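Periplasmic sugar-binding domain protein (Pseudomonas fluorescens Pf-5, PDB 3H75) probably binds a carbohydrate in the periplasm, as a two-domain member of the bacterial solute-binding protein 2 family. Local coordinates at residues 46-57 with 74-85. Residues are numbered along the deposited sequence; the frame is centred on the assembly and turned at random.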
# COMPACT_ATOMS: atom_id res chain seq x y z
N PRO A 46 16.78 0.42 -3.43
CA PRO A 46 16.84 -0.58 -2.35
C PRO A 46 18.22 -0.76 -1.73
O PRO A 46 18.34 -1.12 -0.56
CB PRO A 46 16.34 -1.84 -3.03
CG PRO A 46 15.34 -1.31 -4.00
CD PRO A 46 16.08 -0.14 -4.60
N GLN A 47 19.27 -0.51 -2.52
CA GLN A 47 20.61 -0.66 -1.98
C GLN A 47 20.85 0.33 -0.85
O GLN A 47 21.67 0.08 0.03
CB GLN A 47 21.64 -0.48 -3.09
CG GLN A 47 21.66 -1.65 -4.08
CD GLN A 47 21.92 -2.98 -3.39
OE1 GLN A 47 22.90 -3.15 -2.66
NE2 GLN A 47 21.03 -3.95 -3.62
N ASN A 48 20.14 1.46 -0.86
CA ASN A 48 20.31 2.43 0.21
C ASN A 48 19.72 1.90 1.51
O ASN A 48 20.22 2.18 2.59
CB ASN A 48 19.66 3.77 -0.15
CG ASN A 48 20.39 4.48 -1.26
OD1 ASN A 48 21.59 4.27 -1.47
ND2 ASN A 48 19.68 5.34 -1.98
N THR A 49 18.63 1.14 1.39
CA THR A 49 17.99 0.56 2.57
C THR A 49 18.96 -0.43 3.21
O THR A 49 19.12 -0.46 4.43
CB THR A 49 16.69 -0.18 2.18
OG1 THR A 49 15.76 0.77 1.63
CG2 THR A 49 16.06 -0.86 3.39
N LEU A 50 19.61 -1.24 2.38
CA LEU A 50 20.56 -2.22 2.88
C LEU A 50 21.72 -1.53 3.57
O LEU A 50 22.13 -1.94 4.66
CB LEU A 50 21.08 -3.08 1.72
CG LEU A 50 22.15 -4.12 2.08
CD1 LEU A 50 21.59 -5.14 3.06
CD2 LEU A 50 22.60 -4.81 0.80
N GLN A 51 22.25 -0.48 2.96
CA GLN A 51 23.38 0.24 3.54
C GLN A 51 22.99 0.92 4.85
O GLN A 51 23.78 0.97 5.78
CB GLN A 51 23.92 1.26 2.55
CG GLN A 51 25.38 1.65 2.80
CD GLN A 51 26.30 0.44 2.78
OE1 GLN A 51 26.19 -0.43 1.92
NE2 GLN A 51 27.23 0.40 3.73
N GLN A 52 21.77 1.45 4.90
CA GLN A 52 21.28 2.11 6.11
C GLN A 52 21.20 1.11 7.25
O GLN A 52 21.57 1.43 8.38
CB GLN A 52 19.91 2.74 5.86
CG GLN A 52 19.98 3.97 4.95
CD GLN A 52 18.63 4.35 4.38
OE1 GLN A 52 17.68 3.58 4.44
NE2 GLN A 52 18.56 5.54 3.80
N ALA A 53 20.73 -0.09 6.96
CA ALA A 53 20.64 -1.13 7.99
C ALA A 53 22.04 -1.61 8.37
O ALA A 53 22.36 -1.73 9.55
CB ALA A 53 19.81 -2.31 7.46
N ARG A 54 22.87 -1.88 7.38
CA ARG A 54 24.23 -2.35 7.63
C ARG A 54 24.96 -1.42 8.59
O ARG A 54 25.57 -1.87 9.56
CB ARG A 54 25.01 -2.46 6.31
CG ARG A 54 26.42 -3.03 6.48
CD ARG A 54 27.10 -3.27 5.13
NE ARG A 54 26.31 -4.12 4.25
CZ ARG A 54 26.76 -4.68 3.14
NH1 ARG A 54 28.02 -4.50 2.76
NH2 ARG A 54 25.96 -5.43 2.39
N GLU A 55 24.89 -0.12 8.32
CA GLU A 55 25.57 0.85 9.17
C GLU A 55 24.91 1.03 10.53
O GLU A 55 25.57 1.38 11.51
CB GLU A 55 25.71 2.18 8.42
CG GLU A 55 26.70 2.07 7.24
CD GLU A 55 26.85 3.35 6.44
OE1 GLU A 55 27.01 4.43 7.05
OE2 GLU A 55 26.82 3.28 5.20
N LEU A 56 23.60 0.78 10.61
CA LEU A 56 22.89 0.89 11.89
C LEU A 56 23.38 -0.20 12.84
O LEU A 56 23.58 0.04 14.03
CB LEU A 56 21.38 0.73 11.68
CG LEU A 56 20.51 1.99 11.54
CD1 LEU A 56 19.07 1.57 11.28
CD2 LEU A 56 20.61 2.84 12.80
N PHE A 57 23.56 -1.41 12.30
CA PHE A 57 24.01 -2.53 13.11
C PHE A 57 25.45 -2.35 13.60
O PHE A 57 25.81 -2.85 14.67
CB PHE A 57 23.92 -3.84 12.32
CG PHE A 57 22.52 -4.19 11.88
CD1 PHE A 57 21.46 -4.11 12.76
CD2 PHE A 57 22.29 -4.63 10.58
CE1 PHE A 57 20.17 -4.46 12.36
CE2 PHE A 57 21.01 -4.99 10.17
CZ PHE A 57 19.95 -4.90 11.06
N VAL A 74 16.75 -7.58 -0.57
CA VAL A 74 17.36 -6.81 0.51
C VAL A 74 16.96 -7.27 1.91
O VAL A 74 17.80 -7.34 2.81
CB VAL A 74 17.05 -5.31 0.36
CG1 VAL A 74 17.60 -4.54 1.55
CG2 VAL A 74 17.64 -4.79 -0.93
N ALA A 75 15.69 -7.58 2.11
CA ALA A 75 15.21 -8.02 3.41
C ALA A 75 16.00 -9.21 3.97
O ALA A 75 16.37 -9.21 5.14
CB ALA A 75 13.72 -8.36 3.34
N PRO A 76 16.24 -10.24 3.14
CA PRO A 76 17.00 -11.40 3.65
C PRO A 76 18.39 -11.01 4.14
O PRO A 76 18.85 -11.50 5.17
CB PRO A 76 17.06 -12.32 2.43
CG PRO A 76 15.77 -12.02 1.73
CD PRO A 76 15.72 -10.51 1.79
N GLN A 77 19.06 -10.12 3.41
CA GLN A 77 20.40 -9.69 3.80
C GLN A 77 20.36 -8.93 5.11
O GLN A 77 21.25 -9.08 5.95
CB GLN A 77 21.02 -8.82 2.70
CG GLN A 77 21.05 -9.48 1.33
CD GLN A 77 21.96 -8.76 0.35
OE1 GLN A 77 21.85 -8.94 -0.87
NE2 GLN A 77 22.87 -7.95 0.87
N ILE A 78 19.34 -8.10 5.30
CA ILE A 78 19.21 -7.35 6.54
C ILE A 78 18.94 -8.29 7.72
O ILE A 78 19.42 -8.06 8.83
CB ILE A 78 18.09 -6.29 6.43
CG1 ILE A 78 18.51 -5.21 5.43
CG2 ILE A 78 17.80 -5.68 7.80
CD1 ILE A 78 17.48 -4.10 5.22
N LEU A 79 18.18 -9.35 7.47
CA LEU A 79 17.88 -10.32 8.51
C LEU A 79 19.16 -10.99 8.99
O LEU A 79 19.38 -11.16 10.18
CB LEU A 79 16.90 -11.37 7.99
CG LEU A 79 15.46 -10.89 7.78
CD1 LEU A 79 14.66 -11.96 7.05
CD2 LEU A 79 14.84 -10.57 9.13
N ARG A 80 20.02 -11.37 8.04
CA ARG A 80 21.28 -12.02 8.37
C ARG A 80 22.24 -11.07 9.07
O ARG A 80 22.99 -11.47 9.96
CB ARG A 80 21.94 -12.60 7.12
CG ARG A 80 21.20 -13.78 6.51
CD ARG A 80 22.06 -14.51 5.48
NE ARG A 80 22.28 -13.73 4.27
CZ ARG A 80 21.35 -13.48 3.35
NH1 ARG A 80 20.12 -13.95 3.51
NH2 ARG A 80 21.65 -12.77 2.28
N LEU A 81 22.23 -9.80 8.66
CA LEU A 81 23.11 -8.80 9.26
C LEU A 81 22.69 -8.41 10.67
O LEU A 81 23.52 -8.01 11.48
CB LEU A 81 23.17 -7.55 8.37
CG LEU A 81 24.16 -7.57 7.20
CD1 LEU A 81 24.02 -8.84 6.39
CD2 LEU A 81 23.93 -6.34 6.32
N SER A 82 21.39 -8.53 10.95
CA SER A 82 20.85 -8.16 12.26
C SER A 82 21.22 -9.15 13.36
O SER A 82 21.15 -8.82 14.54
CB SER A 82 19.32 -8.07 12.18
OG SER A 82 18.76 -9.35 11.98
N GLN A 83 21.61 -10.36 12.97
CA GLN A 83 21.96 -11.39 13.93
C GLN A 83 22.98 -10.92 14.96
O GLN A 83 24.10 -10.53 14.62
CB GLN A 83 22.48 -12.63 13.19
CG GLN A 83 21.46 -13.20 12.21
CD GLN A 83 21.96 -14.42 11.46
OE1 GLN A 83 22.99 -14.37 10.78
NE2 GLN A 83 21.23 -15.52 11.57
N GLY A 84 22.58 -10.96 16.23
CA GLY A 84 23.46 -10.56 17.31
C GLY A 84 23.54 -9.06 17.55
O GLY A 84 24.37 -8.60 18.34
N SER A 85 22.68 -8.29 16.89
CA SER A 85 22.68 -6.84 17.03
C SER A 85 21.90 -6.38 18.26
O SER A 85 22.09 -5.26 18.73
CB SER A 85 22.08 -6.19 15.79
OG SER A 85 20.69 -6.45 15.71
O HOH W 1 22.42 -6.52 -2.76
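Phe57 lays one face of its ring over the backbone of Ser82. Ser82 CA stands 3.7 Å from the ring centroid and 16° off the normal, a CH-pi contact displaced toward the rim. Ser82 CB comes within 3.4 Å of Phe57 CZ. Ile78 CG2 meets the ring at its edge, in plane, and Ser85 CB approaches Phe57 CD1. With CG anti to its own carbonyl carbon (chi1 -61°), the ring reaches across to the last turn of helix 74-82. There Ser85 N and Ser85 OG both bond to Ser82 O, closing the type II turn from Ser82 to Ser85. With an alanine here instead of the Phe57 ring, a gap is likely to open beside Ile78 and Leu81, and Ser82 would lose its aromatic cover.

Toward the N-terminal ends of the two helices, Leu50 is a knob in a hole made by Val74, Gln77, Ile78 and Leu81. Its CD1 lies 3.9 Å from Ile78 CG1. Ile78 returns the packing by sitting among Thr49, Leu50, Ala53 and Phe57, with its CD1 3.7 Å from Ala53 CB. Arg54 runs past Leu81, and its NE is 3.9 Å from Leu81 CD2. Beside Leu50, one water accepts from Gln47 NE2 and donates to Gln77 OE1.

The two helix axes are 9.7 Å apart and nearly parallel, at 6°. They are the consecutive helices of two beta-alpha-beta crossovers and lie side by side on the same face of the parallel sheet in the N-terminal part of this alpha/beta fold. Ala53 also touches Leu9 of strand 5-10, while Phe57 and Ile78 touch Leu66 of strand 65-69. The direct contact is mainly apolar, consistent with burial of hydrophobic surface, rather than direct polar bonds, keeping the helices together beside one water bridge.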